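Local coordinates for protein folylpolyglutamate synthase (FolC) (Helicobacter pylori, PDB 6K8C) that probably uses ATP to add glutamate to dihydropteroate, forming dihydrofolate, and to lengthen the polyglutamate tail of reduced folates, at residues A[73-78]-A[92-97]; A[83-88]-A[270-275]; A[232-237]-A[266-271]; A[292-297]-A[324-329]. All coordinates share one frame; numbering follows the deposited sequence.

How the interactions relate
From the N terminus, interaction 1 closes first, pairing strands 76-79 and 91-93 as an antiparallel hairpin near one edge of the Mur ligase middle-domain sheet, with strand 96-97 outermost. Interaction 2 starts inside that hairpin's connection, at 83-88, so the two cross, and it spans 181 intervening residues to 270-275, the loop that leads into strand 276-279. The pair touch where Val97 CG2 meets Ile272 CD1. Interaction 3 closes a 28-residue loop containing helix 241-254, tying the end of helix 225-234 to 266-271; it shares Asn270 and Leu271 with interaction 2. Interaction 4 follows in series, joining two helices of the C-terminal domain; Leu296 touches Cys275 of interaction 2, and Ala295 touches Ala237 of interaction 3.

Interaction 1 of 4, residues A[73-78]-A[92-97]; sequences NFKVLH and FLNGSV
An antiparallel beta hairpin brings strand 76-79 against strand 91-93, and a type I' turn from Leu93 to Ser96 then starts the short strand 96-97. His78 and Phe92, each with CG anti to its backbone N, form a hydrogen-bonded pair: His78 N reaches Phe92 O at 2.8 Å, and Phe92 N returns to His78 O at 3.0 Å, both nearly straight. The next pair, Leu77 with Leu93, is non-hydrogen-bonded; its side chains cross obliquely on the same face, CD1 to CD1 at 3.9 Å. Asn94 N donates to Val76 O (3.0 Å, 171°), nearly along the C=O axis, while Asn94 CG, kept beside its own backbone N (chi1 -60°), brings OD1 to a weak bond from Val76 N. A water bonded to Val76 O and Gly95 N links the strand to the turn, where Asn94 and Gly95 both have positive phi. On the other face, Phe92 makes a cation-pi contact with Arg63 of helix 58-70, which also bonds His78 ND1; beyond strand 76-79 lies the parallel strand 138-142.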
loop_
_atom_site.group_PDB
_atom_site.type_symbol
_atom_site.label_atom_id
_atom_site.label_comp_id
_atom_site.label_asym_id
_atom_site.label_seq_id
_atom_site.Cartn_x
_atom_site.Cartn_y
_atom_site.Cartn_z
ATOM N N ASN A 73 -8.278 -21.841 1.099
ATOM C CA ASN A 73 -9.722 -21.790 0.869
ATOM C C ASN A 73 -10.427 -20.927 1.914
ATOM O O ASN A 73 -11.547 -21.219 2.334
ATOM C CB ASN A 73 -10.332 -23.194 0.817
ATOM C CG ASN A 73 -11.641 -23.232 0.056
ATOM O OD1 ASN A 73 -11.890 -22.401 -0.820
ATOM N ND2 ASN A 73 -12.491 -24.195 0.390
ATOM N N PHE A 74 -9.771 -19.851 2.339
ATOM C CA PHE A 74 -10.398 -18.868 3.209
ATOM C C PHE A 74 -10.848 -17.667 2.390
ATOM O O PHE A 74 -10.214 -17.290 1.400
ATOM C CB PHE A 74 -9.449 -18.405 4.317
ATOM C CG PHE A 74 -9.246 -19.418 5.407
ATOM C CD1 PHE A 74 -10.318 -19.876 6.156
ATOM C CD2 PHE A 74 -7.981 -19.902 5.689
ATOM C CE1 PHE A 74 -10.131 -20.807 7.162
ATOM C CE2 PHE A 74 -7.785 -20.830 6.693
ATOM C CZ PHE A 74 -8.858 -21.287 7.430
ATOM N N LYS A 75 -11.959 -17.071 2.812
ATOM C CA LYS A 75 -12.451 -15.838 2.214
ATOM C C LYS A 75 -11.775 -14.664 2.910
ATOM O O LYS A 75 -11.842 -14.542 4.137
ATOM C CB LYS A 75 -13.973 -15.748 2.335
ATOM C CG LYS A 75 -14.712 -16.733 1.443
ATOM C CD LYS A 75 -16.197 -16.396 1.361
ATOM C CE LYS A 75 -17.065 -17.602 1.691
ATOM N NZ LYS A 75 -18.222 -17.233 2.559
ATOM N N VAL A 76 -11.111 -13.811 2.132
ATOM C CA VAL A 76 -10.297 -12.729 2.672
ATOM C C VAL A 76 -10.568 -11.451 1.891
ATOM O O VAL A 76 -10.637 -11.467 0.658
ATOM C CB VAL A 76 -8.788 -13.067 2.614
ATOM C CG1 VAL A 76 -7.970 -11.996 3.334
ATOM C CG2 VAL A 76 -8.515 -14.443 3.204
ATOM N N LEU A 77 -10.685 -10.336 2.605
ATOM C CA LEU A 77 -10.682 -9.016 1.994
ATOM C C LEU A 77 -9.435 -8.266 2.431
ATOM O O LEU A 77 -9.150 -8.175 3.629
ATOM C CB LEU A 77 -11.926 -8.210 2.373
ATOM C CG LEU A 77 -12.039 -6.918 1.555
ATOM C CD1 LEU A 77 -13.493 -6.661 1.214
ATOM C CD2 LEU A 77 -11.439 -5.714 2.274
ATOM N N HIS A 78 -8.711 -7.717 1.460
ATOM C CA HIS A 78 -7.526 -6.911 1.714
ATOM C C HIS A 78 -7.853 -5.459 1.394
ATOM O O HIS A 78 -8.123 -5.119 0.237
ATOM C CB HIS A 78 -6.340 -7.393 0.881
ATOM C CG HIS A 78 -5.060 -6.686 1.191
ATOM N ND1 HIS A 78 -4.002 -6.636 0.309
ATOM C CD2 HIS A 78 -4.663 -6.007 2.293
ATOM C CE1 HIS A 78 -3.005 -5.964 0.857
ATOM N NE2 HIS A 78 -3.379 -5.571 2.061
ATOM N N PHE A 92 -9.549 -5.706 -2.285
ATOM C CA PHE A 92 -9.183 -6.970 -2.916
ATOM C C PHE A 92 -9.971 -8.059 -2.202
ATOM O O PHE A 92 -9.678 -8.385 -1.048
ATOM C CB PHE A 92 -7.677 -7.206 -2.810
ATOM C CG PHE A 92 -7.168 -8.358 -3.642
ATOM C CD1 PHE A 92 -6.928 -8.198 -4.996
ATOM C CD2 PHE A 92 -6.901 -9.587 -3.058
ATOM C CE1 PHE A 92 -6.444 -9.247 -5.757
ATOM C CE2 PHE A 92 -6.416 -10.647 -3.817
ATOM C CZ PHE A 92 -6.188 -10.474 -5.165
ATOM N N LEU A 93 -10.988 -8.597 -2.869
ATOM C CA LEU A 93 -11.981 -9.453 -2.229
ATOM C C LEU A 93 -11.978 -10.829 -2.882
ATOM O O LEU A 93 -12.251 -10.951 -4.081
ATOM C CB LEU A 93 -13.375 -8.821 -2.318
ATOM C CG LEU A 93 -14.557 -9.705 -1.920
ATOM C CD1 LEU A 93 -14.483 -10.082 -0.446
ATOM C CD2 LEU A 93 -15.875 -8.998 -2.227
ATOM N N ASN A 94 -11.678 -11.855 -2.087
ATOM C CA ASN A 94 -11.725 -13.249 -2.525
ATOM C C ASN A 94 -10.951 -13.450 -3.827
ATOM O O ASN A 94 -11.435 -14.058 -4.784
ATOM C CB ASN A 94 -13.173 -13.729 -2.659
ATOM C CG ASN A 94 -13.940 -13.636 -1.352
ATOM O OD1 ASN A 94 -13.360 -13.744 -0.272
ATOM N ND2 ASN A 94 -15.249 -13.424 -1.443
ATOM N N GLY A 95 -9.735 -12.911 -3.864
ATOM C CA GLY A 95 -8.811 -13.180 -4.944
ATOM C C GLY A 95 -8.829 -12.207 -6.102
ATOM O O GLY A 95 -8.057 -12.395 -7.052
ATOM N N SER A 96 -9.666 -11.172 -6.065
ATOM C CA SER A 96 -9.677 -10.203 -7.150
ATOM C C SER A 96 -10.183 -8.856 -6.642
ATOM O O SER A 96 -10.828 -8.760 -5.594
ATOM C CB SER A 96 -10.538 -10.692 -8.326
ATOM O OG SER A 96 -11.906 -10.677 -7.983
ATOM N N VAL A 97 -9.848 -7.806 -7.396
ATOM C CA VAL A 97 -10.382 -6.478 -7.119
ATOM C C VAL A 97 -11.901 -6.538 -7.142
ATOM O O VAL A 97 -12.496 -7.202 -7.998
ATOM C CB VAL A 97 -9.842 -5.477 -8.155
ATOM C CG1 VAL A 97 -10.630 -4.185 -8.130
ATOM C CG2 VAL A 97 -8.347 -5.220 -7.909
HETATM O O HOH W 1 -8.683 -12.512 -1.127
#

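Interaction 2 of 4, residues A[83-88]-A[270-275]; sequences HVFEFR and NLIGRC
The two loops come closest at Val84 and Gly273, CA to CA 6.0 Å, where a type II beta turn from Leu271 to Arg274 faces the connection between strands 76-79 and 91-93. The contact joins this part of the Mur ligase middle domain to the loop before strand 276-279 of the C-terminal sheet, through van der Waals contacts of apolar side chains with each other and with the turn backbone. Val84 directs its CG2, anti to its own carbonyl carbon, at the turn, 3.9 Å from Gly273 CA. Gly273 has phi 82°, as expected at the third position of a type II turn, and having no side chain it leaves room for this methyl group. Phe85 (chi1 -51°) swings its ring beside the same turn, so that Ile272 CG2 meets the ring at its edge, 3.7 Å from Phe85 CD2. One face of that ring lies on its neighbour Val84 CG1, 3.4 Å above the plane, and Tyr386 meets it edge-to-face. The loop backbone is gripped by Glu89, whose carboxylate accepts from the amides of Val84, Phe85 and Glu86, while Val84 O takes a bond from Asn383 ND2. The turn itself is braced by its own arginine: Arg274 folds back at chi2 (75°) and its NH1 donates to Ile272 O at 3.0 Å, in the guanidinium plane and nearly along the C=O axis.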
loop_
_atom_site.group_PDB
_atom_site.type_symbol
_atom_site.label_atom_id
_atom_site.label_comp_id
_atom_site.label_asym_id
_atom_site.label_seq_id
_atom_site.Cartn_x
_atom_site.Cartn_y
_atom_site.Cartn_z
ATOM N N HIS A 83 -5.167 4.585 -3.990
ATOM C CA HIS A 83 -5.298 3.824 -5.221
ATOM C C HIS A 83 -4.492 4.500 -6.320
ATOM O O HIS A 83 -4.133 5.676 -6.227
ATOM C CB HIS A 83 -6.769 3.666 -5.635
ATOM C CG HIS A 83 -7.464 4.957 -5.935
ATOM N ND1 HIS A 83 -8.268 5.599 -5.018
ATOM C CD2 HIS A 83 -7.501 5.710 -7.060
ATOM C CE1 HIS A 83 -8.757 6.701 -5.560
ATOM N NE2 HIS A 83 -8.308 6.790 -6.800
ATOM N N VAL A 84 -4.186 3.728 -7.359
ATOM C CA VAL A 84 -3.412 4.235 -8.486
ATOM C C VAL A 84 -4.351 4.764 -9.560
ATOM O O VAL A 84 -4.283 5.938 -9.939
ATOM C CB VAL A 84 -2.492 3.149 -9.068
ATOM C CG1 VAL A 84 -1.716 3.705 -10.255
ATOM C CG2 VAL A 84 -1.551 2.617 -7.998
ATOM N N PHE A 85 -5.222 3.894 -10.066
ATOM C CA PHE A 85 -6.107 4.217 -11.175
ATOM C C PHE A 85 -7.561 4.358 -10.756
ATOM O O PHE A 85 -8.200 5.352 -11.103
ATOM C CB PHE A 85 -5.993 3.151 -12.275
ATOM C CG PHE A 85 -4.577 2.866 -12.700
ATOM C CD1 PHE A 85 -3.872 3.780 -13.468
ATOM C CD2 PHE A 85 -3.955 1.683 -12.335
ATOM C CE1 PHE A 85 -2.569 3.520 -13.864
ATOM C CE2 PHE A 85 -2.650 1.418 -12.729
ATOM C CZ PHE A 85 -1.959 2.341 -13.494
ATOM N N GLU A 86 -8.105 3.386 -10.021
ATOM C CA GLU A 86 -9.515 3.393 -9.648
ATOM C C GLU A 86 -9.663 3.194 -8.149
ATOM O O GLU A 86 -8.875 2.480 -7.522
ATOM C CB GLU A 86 -10.324 2.293 -10.354
ATOM C CG GLU A 86 -10.148 2.198 -11.851
ATOM C CD GLU A 86 -10.575 0.843 -12.377
ATOM O OE1 GLU A 86 -11.631 0.342 -11.935
ATOM O OE2 GLU A 86 -9.855 0.275 -13.223
ATOM N N PHE A 87 -10.714 3.808 -7.598
ATOM C CA PHE A 87 -11.027 3.678 -6.175
ATOM C C PHE A 87 -11.192 2.221 -5.754
ATOM O O PHE A 87 -10.813 1.844 -4.639
ATOM C CB PHE A 87 -12.308 4.468 -5.858
ATOM C CG PHE A 87 -12.743 4.388 -4.414
ATOM C CD1 PHE A 87 -12.102 5.135 -3.439
ATOM C CD2 PHE A 87 -13.803 3.578 -4.038
ATOM C CE1 PHE A 87 -12.498 5.072 -2.112
ATOM C CE2 PHE A 87 -14.209 3.510 -2.709
ATOM C CZ PHE A 87 -13.554 4.257 -1.745
ATOM N N ARG A 88 -11.768 1.383 -6.621
ATOM C CA ARG A 88 -12.076 0.024 -6.183
ATOM C C ARG A 88 -10.832 -0.838 -5.982
ATOM O O ARG A 88 -10.959 -1.939 -5.439
ATOM C CB ARG A 88 -13.031 -0.660 -7.163
ATOM C CG ARG A 88 -12.434 -0.991 -8.513
ATOM C CD ARG A 88 -13.544 -1.332 -9.498
ATOM N NE ARG A 88 -13.019 -1.876 -10.745
ATOM C CZ ARG A 88 -13.186 -3.132 -11.140
ATOM N NH1 ARG A 88 -12.670 -3.537 -12.291
ATOM N NH2 ARG A 88 -13.871 -3.983 -10.387
ATOM N N ASN A 270 1.261 -9.989 -7.628
ATOM C CA ASN A 270 1.048 -8.881 -8.545
ATOM C C ASN A 270 0.248 -7.814 -7.817
ATOM O O ASN A 270 -0.814 -8.104 -7.258
ATOM C CB ASN A 270 0.311 -9.335 -9.809
ATOM C CG ASN A 270 -0.141 -8.172 -10.668
ATOM O OD1 ASN A 270 -1.244 -7.657 -10.502
ATOM N ND2 ASN A 270 0.712 -7.755 -11.597
ATOM N N LEU A 271 0.767 -6.592 -7.805
ATOM C CA LEU A 271 0.064 -5.452 -7.241
ATOM C C LEU A 271 -0.140 -4.414 -8.329
ATOM O O LEU A 271 0.769 -4.144 -9.120
ATOM C CB LEU A 271 0.829 -4.828 -6.075
ATOM C CG LEU A 271 0.904 -5.620 -4.774
ATOM C CD1 LEU A 271 1.739 -4.856 -3.753
ATOM C CD2 LEU A 271 -0.498 -5.900 -4.249
ATOM N N ILE A 272 -1.346 -3.845 -8.373
ATOM C CA ILE A 272 -1.632 -2.799 -9.343
ATOM C C ILE A 272 -0.735 -1.599 -9.070
ATOM O O ILE A 272 -0.553 -1.179 -7.921
ATOM C CB ILE A 272 -3.123 -2.425 -9.292
ATOM C CG1 ILE A 272 -3.969 -3.559 -9.880
ATOM C CG2 ILE A 272 -3.382 -1.120 -10.034
ATOM C CD1 ILE A 272 -5.431 -3.536 -9.449
ATOM N N GLY A 273 -0.160 -1.047 -10.133
ATOM C CA GLY A 273 0.706 0.102 -9.992
ATOM C C GLY A 273 2.127 -0.218 -9.598
ATOM O O GLY A 273 2.896 0.706 -9.317
ATOM N N ARG A 274 2.497 -1.494 -9.554
ATOM C CA ARG A 274 3.862 -1.924 -9.278
ATOM C C ARG A 274 4.367 -2.673 -10.500
ATOM O O ARG A 274 3.833 -3.737 -10.835
ATOM C CB ARG A 274 3.930 -2.819 -8.035
ATOM C CG ARG A 274 3.931 -2.071 -6.710
ATOM C CD ARG A 274 2.547 -1.545 -6.366
ATOM N NE ARG A 274 2.441 -1.186 -4.956
ATOM C CZ ARG A 274 1.298 -0.910 -4.337
ATOM N NH1 ARG A 274 0.153 -0.950 -5.003
ATOM N NH2 ARG A 274 1.301 -0.595 -3.049
ATOM N N CYS A 275 5.375 -2.112 -11.170
ATOM C CA CYS A 275 5.946 -2.719 -12.370
ATOM C C CYS A 275 4.859 -3.056 -13.392
ATOM O O CYS A 275 4.785 -4.168 -13.922
ATOM C CB CYS A 275 6.753 -3.959 -12.001
ATOM S SG CYS A 275 8.170 -4.192 -13.033
#

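Interaction 3 of 4, residues A[232-237]-A[266-271]; sequences ERYHLA and LKPLNL
Pro268 lies over one face of the Tyr234 ring in a CH-pi contact, with CB 3.9 Å from the ring centroid and 18° off the normal. The proline runs along the ring: Pro268 CB sits by Tyr234 CG, 3.7 Å away, while Pro268 CD reaches the phenol end at Tyr234 CZ, 3.8 Å away. The opposite face of the ring carries Arg233 CG, above its centre, so the tyrosine is sandwiched between its own neighbour and the proline. A water at the ring edge, in plane, connects Tyr234 OH with Leu266 O, to which it donates at 2.6 Å, and also takes a weak bond from Arg233 NH2. Two residues on, Leu236 points its two methyl groups at the backbone of Leu269: CD2 stands 3.4 Å from Leu269 O and CD1 3.8 Å from Leu269 N. Farther out, Tyr230 of the same helix anchors the loop by a hydrogen bond from its OH to Lys267 O and packs on Leu236, Leu266 and Leu269. Behind the loop, Leu266 and Leu269 rest on helix 58-70, so that 266-271 is held between two helices. After helix 225-234, His235 is the first residue to leave helical angles; its positive phi (53°) and two bonds back into the last turn, one of them His235 N to Glu232 O (3.2 Å), make a Schellman motif.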
loop_
_atom_site.group_PDB
_atom_site.type_symbol
_atom_site.label_atom_id
_atom_site.label_comp_id
_atom_site.label_asym_id
_atom_site.label_seq_id
_atom_site.Cartn_x
_atom_site.Cartn_y
_atom_site.Cartn_z
ATOM N N GLU A 232 12.951 -15.950 -6.732
ATOM C CA GLU A 232 13.728 -16.144 -7.956
ATOM C C GLU A 232 12.888 -16.797 -9.050
ATOM O O GLU A 232 12.997 -16.432 -10.226
ATOM C CB GLU A 232 14.973 -16.993 -7.679
ATOM C CG GLU A 232 15.895 -16.538 -6.535
ATOM C CD GLU A 232 15.846 -15.045 -6.228
ATOM O OE1 GLU A 232 15.609 -14.696 -5.047
ATOM O OE2 GLU A 232 16.069 -14.226 -7.147
ATOM N N ARG A 233 12.048 -17.764 -8.676
ATOM C CA ARG A 233 11.244 -18.496 -9.650
ATOM C C ARG A 233 10.331 -17.573 -10.451
ATOM O O ARG A 233 10.056 -17.839 -11.625
ATOM C CB ARG A 233 10.447 -19.576 -8.917
ATOM C CG ARG A 233 9.173 -20.058 -9.580
ATOM C CD ARG A 233 8.329 -20.815 -8.563
ATOM N NE ARG A 233 9.169 -21.479 -7.568
ATOM C CZ ARG A 233 8.821 -21.683 -6.301
ATOM N NH1 ARG A 233 9.661 -22.296 -5.476
ATOM N NH2 ARG A 233 7.639 -21.274 -5.853
ATOM N N TYR A 234 9.881 -16.469 -9.856
ATOM C CA TYR A 234 8.967 -15.546 -10.517
ATOM C C TYR A 234 9.595 -14.189 -10.816
ATOM O O TYR A 234 8.887 -13.279 -11.269
ATOM C CB TYR A 234 7.702 -15.366 -9.674
ATOM C CG TYR A 234 6.855 -16.614 -9.621
ATOM C CD1 TYR A 234 6.384 -17.199 -10.791
ATOM C CD2 TYR A 234 6.536 -17.216 -8.408
ATOM C CE1 TYR A 234 5.616 -18.340 -10.757
ATOM C CE2 TYR A 234 5.766 -18.360 -8.363
ATOM C CZ TYR A 234 5.307 -18.919 -9.542
ATOM O OH TYR A 234 4.539 -20.060 -9.516
ATOM N N HIS A 235 10.904 -14.037 -10.587
ATOM C CA HIS A 235 11.604 -12.777 -10.839
ATOM C C HIS A 235 10.905 -11.605 -10.148
ATOM O O HIS A 235 10.673 -10.545 -10.738
ATOM C CB HIS A 235 11.757 -12.533 -12.341
ATOM C CG HIS A 235 12.441 -13.654 -13.066
ATOM N ND1 HIS A 235 12.161 -13.976 -14.379
ATOM C CD2 HIS A 235 13.388 -14.533 -12.659
ATOM C CE1 HIS A 235 12.910 -15.000 -14.749
ATOM N NE2 HIS A 235 13.663 -15.359 -13.723
ATOM N N LEU A 236 10.564 -11.805 -8.875
ATOM C CA LEU A 236 9.868 -10.807 -8.067
ATOM C C LEU A 236 10.823 -9.938 -7.264
ATOM O O LEU A 236 10.546 -9.646 -6.098
ATOM C CB LEU A 236 8.863 -11.494 -7.144
ATOM C CG LEU A 236 7.673 -12.209 -7.786
ATOM C CD1 LEU A 236 6.937 -13.063 -6.764
ATOM C CD2 LEU A 236 6.723 -11.214 -8.438
ATOM N N ALA A 237 11.937 -9.495 -7.854
ATOM C CA ALA A 237 12.838 -8.584 -7.154
ATOM C C ALA A 237 12.170 -7.263 -6.802
ATOM O O ALA A 237 12.707 -6.508 -5.981
ATOM C CB ALA A 237 14.085 -8.314 -7.995
ATOM N N LEU A 266 2.223 -21.122 -4.130
ATOM C CA LEU A 266 1.856 -19.717 -4.029
ATOM C C LEU A 266 1.975 -19.061 -5.397
ATOM O O LEU A 266 2.998 -19.197 -6.074
ATOM C CB LEU A 266 2.748 -19.003 -3.014
ATOM C CG LEU A 266 2.457 -17.521 -2.760
ATOM C CD1 LEU A 266 1.051 -17.335 -2.208
ATOM C CD2 LEU A 266 3.491 -16.916 -1.814
ATOM N N LYS A 267 0.915 -18.371 -5.817
ATOM C CA LYS A 267 0.928 -17.694 -7.099
ATOM C C LYS A 267 1.857 -16.484 -7.039
ATOM O O LYS A 267 2.139 -15.958 -5.960
ATOM C CB LYS A 267 -0.490 -17.265 -7.488
ATOM C CG LYS A 267 -1.054 -16.141 -6.632
ATOM C CD LYS A 267 -2.304 -15.528 -7.258
ATOM C CE LYS A 267 -3.434 -16.532 -7.316
ATOM N NZ LYS A 267 -4.675 -15.934 -7.896
ATOM N N PRO A 268 2.369 -16.037 -8.186
ATOM C CA PRO A 268 3.240 -14.855 -8.185
ATOM C C PRO A 268 2.486 -13.616 -7.728
ATOM O O PRO A 268 1.349 -13.371 -8.139
ATOM C CB PRO A 268 3.684 -14.736 -9.648
ATOM C CG PRO A 268 2.670 -15.506 -10.427
ATOM C CD PRO A 268 2.232 -16.623 -9.529
ATOM N N LEU A 269 3.134 -12.830 -6.867
ATOM C CA LEU A 269 2.515 -11.614 -6.355
ATOM C C LEU A 269 2.448 -10.555 -7.444
ATOM O O LEU A 269 3.449 -10.250 -8.098
ATOM C CB LEU A 269 3.290 -11.069 -5.153
ATOM C CG LEU A 269 2.802 -9.690 -4.691
ATOM C CD1 LEU A 269 1.364 -9.778 -4.194
ATOM C CD2 LEU A 269 3.707 -9.089 -3.622
ATOM N N ASN A 270 1.261 -9.989 -7.628
ATOM C CA ASN A 270 1.048 -8.881 -8.545
ATOM C C ASN A 270 0.248 -7.814 -7.817
ATOM O O ASN A 270 -0.814 -8.104 -7.258
ATOM C CB ASN A 270 0.311 -9.335 -9.809
ATOM C CG ASN A 270 -0.141 -8.172 -10.668
ATOM O OD1 ASN A 270 -1.244 -7.657 -10.502
ATOM N ND2 ASN A 270 0.712 -7.755 -11.597
ATOM N N LEU A 271 0.767 -6.592 -7.805
ATOM C CA LEU A 271 0.064 -5.452 -7.241
ATOM C C LEU A 271 -0.140 -4.414 -8.329
ATOM O O LEU A 271 0.769 -4.144 -9.120
ATOM C CB LEU A 271 0.829 -4.828 -6.075
ATOM C CG LEU A 271 0.904 -5.620 -4.774
ATOM C CD1 LEU A 271 1.739 -4.856 -3.753
ATOM C CD2 LEU A 271 -0.498 -5.900 -4.249
HETATM O O HOH W 2 4.813 -20.958 -6.513
#

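Interaction 4 of 4, residues A[292-297]-A[324-329]; sequences SAKALK and LEILKP
Lys297 and Ile326 carry the polar part of this helix-to-helix contact. The lysine leaves its helix with CG anti to the backbone N (chi1 167°) and bends at chi3 (73°), which lays CD and CE alongside Ile326 O and puts NZ on a lone pair of that oxygen at 2.8 Å, in the carbonyl plane. This carbonyl lies near the end of helix 320-327, so the ammonium group probably also meets the negative end of the helix dipole. Ile326 holds CG2 anti to its backbone N, directed at the other helix, where it fits against Ala293 CB (3.9 Å) and Lys294 CG (3.7 Å). Ala293 CB also meets Leu327 CG, at 4.1 Å. Leu327, with CG beside its backbone N (chi1 -70°), brings CD2 to 3.5 Å from Ala293 O. Both helices, 290-303 and 320-327, belong to the Mur ligase-type glutamate ligase domain and pack on its six-stranded mixed sheet, where Ala293, Leu296 and Leu327 touch Tyr376 of strand 373-376; Leu324 faces helix 347-357.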
loop_
_atom_site.group_PDB
_atom_site.type_symbol
_atom_site.label_atom_id
_atom_site.label_comp_id
_atom_site.label_asym_id
_atom_site.label_seq_id
_atom_site.Cartn_x
_atom_site.Cartn_y
_atom_site.Cartn_z
ATOM N N SER A 292 13.345 -0.878 -5.300
ATOM C CA SER A 292 12.445 -0.919 -6.447
ATOM C C SER A 292 13.113 -0.349 -7.690
ATOM O O SER A 292 12.861 -0.827 -8.798
ATOM C CB SER A 292 11.138 -0.173 -6.148
ATOM O OG SER A 292 11.362 1.160 -5.727
ATOM N N ALA A 293 13.982 0.651 -7.528
ATOM C CA ALA A 293 14.663 1.213 -8.690
ATOM C C ALA A 293 15.539 0.170 -9.370
ATOM O O ALA A 293 15.578 0.089 -10.604
ATOM C CB ALA A 293 15.484 2.432 -8.279
ATOM N N LYS A 294 16.239 -0.651 -8.579
ATOM C CA LYS A 294 17.033 -1.729 -9.158
ATOM C C LYS A 294 16.150 -2.717 -9.907
ATOM O O LYS A 294 16.493 -3.157 -11.010
ATOM C CB LYS A 294 17.830 -2.440 -8.065
ATOM C CG LYS A 294 18.973 -1.618 -7.498
ATOM C CD LYS A 294 19.677 -2.353 -6.365
ATOM C CE LYS A 294 20.884 -1.574 -5.869
ATOM N NZ LYS A 294 21.404 -2.112 -4.579
ATOM N N ALA A 295 15.000 -3.068 -9.325
ATOM C CA ALA A 295 14.104 -4.021 -9.973
ATOM C C ALA A 295 13.513 -3.447 -11.254
ATOM O O ALA A 295 13.312 -4.175 -12.235
ATOM C CB ALA A 295 12.992 -4.426 -9.010
ATOM N N LEU A 296 13.220 -2.146 -11.268
ATOM C CA LEU A 296 12.667 -1.550 -12.479
ATOM C C LEU A 296 13.725 -1.435 -13.569
ATOM O O LEU A 296 13.422 -1.612 -14.755
ATOM C CB LEU A 296 12.063 -0.187 -12.160
ATOM C CG LEU A 296 10.738 -0.326 -11.410
ATOM C CD1 LEU A 296 10.480 0.897 -10.582
ATOM C CD2 LEU A 296 9.592 -0.566 -12.383
ATOM N N LYS A 297 14.968 -1.138 -13.189
ATOM C CA LYS A 297 16.057 -1.172 -14.159
ATOM C C LYS A 297 16.123 -2.533 -14.844
ATOM O O LYS A 297 16.232 -2.621 -16.072
ATOM C CB LYS A 297 17.385 -0.849 -13.471
ATOM C CG LYS A 297 18.611 -1.155 -14.328
ATOM C CD LYS A 297 19.818 -0.302 -13.918
ATOM C CE LYS A 297 20.420 -0.755 -12.591
ATOM N NZ LYS A 297 21.660 0.024 -12.234
ATOM N N LEU A 324 17.969 7.898 -8.801
ATOM C CA LEU A 324 18.279 8.299 -10.169
ATOM C C LEU A 324 19.630 7.757 -10.619
ATOM O O LEU A 324 19.813 7.437 -11.801
ATOM C CB LEU A 324 18.243 9.823 -10.285
ATOM C CG LEU A 324 16.855 10.430 -10.040
ATOM C CD1 LEU A 324 16.948 11.922 -9.771
ATOM C CD2 LEU A 324 15.945 10.149 -11.226
ATOM N N GLU A 325 20.598 7.660 -9.701
ATOM C CA GLU A 325 21.880 7.060 -10.053
ATOM C C GLU A 325 21.714 5.592 -10.428
ATOM O O GLU A 325 22.353 5.104 -11.369
ATOM C CB GLU A 325 22.868 7.211 -8.896
ATOM C CG GLU A 325 24.270 6.740 -9.230
ATOM C CD GLU A 325 25.194 6.758 -8.025
ATOM O OE1 GLU A 325 24.905 6.050 -7.033
ATOM O OE2 GLU A 325 26.207 7.485 -8.071
ATOM N N ILE A 326 20.851 4.875 -9.709
ATOM C CA ILE A 326 20.593 3.472 -10.028
ATOM C C ILE A 326 19.931 3.343 -11.396
ATOM O O ILE A 326 20.264 2.448 -12.185
ATOM C CB ILE A 326 19.744 2.830 -8.914
ATOM C CG1 ILE A 326 20.605 2.592 -7.666
ATOM C CG2 ILE A 326 19.093 1.535 -9.394
ATOM C CD1 ILE A 326 19.802 2.501 -6.382
ATOM N N LEU A 327 18.995 4.244 -11.709
ATOM C CA LEU A 327 18.258 4.136 -12.963
ATOM C C LEU A 327 19.044 4.672 -14.151
ATOM O O LEU A 327 18.797 4.243 -15.284
ATOM C CB LEU A 327 16.920 4.873 -12.859
ATOM C CG LEU A 327 15.893 4.203 -11.943
ATOM C CD1 LEU A 327 14.761 5.160 -11.588
ATOM C CD2 LEU A 327 15.358 2.953 -12.620
ATOM N N LYS A 328 19.985 5.588 -13.920
ATOM C CA LYS A 328 20.690 6.245 -15.022
ATOM C C LYS A 328 21.199 5.305 -16.114
ATOM O O LYS A 328 21.079 5.666 -17.296
ATOM C CB LYS A 328 21.862 7.075 -14.473
ATOM C CG LYS A 328 22.613 7.814 -15.571
ATOM C CD LYS A 328 23.783 8.618 -15.037
ATOM C CE LYS A 328 24.563 9.230 -16.192
ATOM N NZ LYS A 328 25.796 9.902 -15.706
ATOM N N PRO A 329 21.764 4.126 -15.818
ATOM C CA PRO A 329 22.268 3.274 -16.910
ATOM C C PRO A 329 21.229 2.889 -17.955
ATOM O O PRO A 329 21.617 2.503 -19.063
ATOM C CB PRO A 329 22.800 2.039 -16.171
ATOM C CG PRO A 329 23.221 2.566 -14.855
ATOM C CD PRO A 329 22.192 3.613 -14.503
#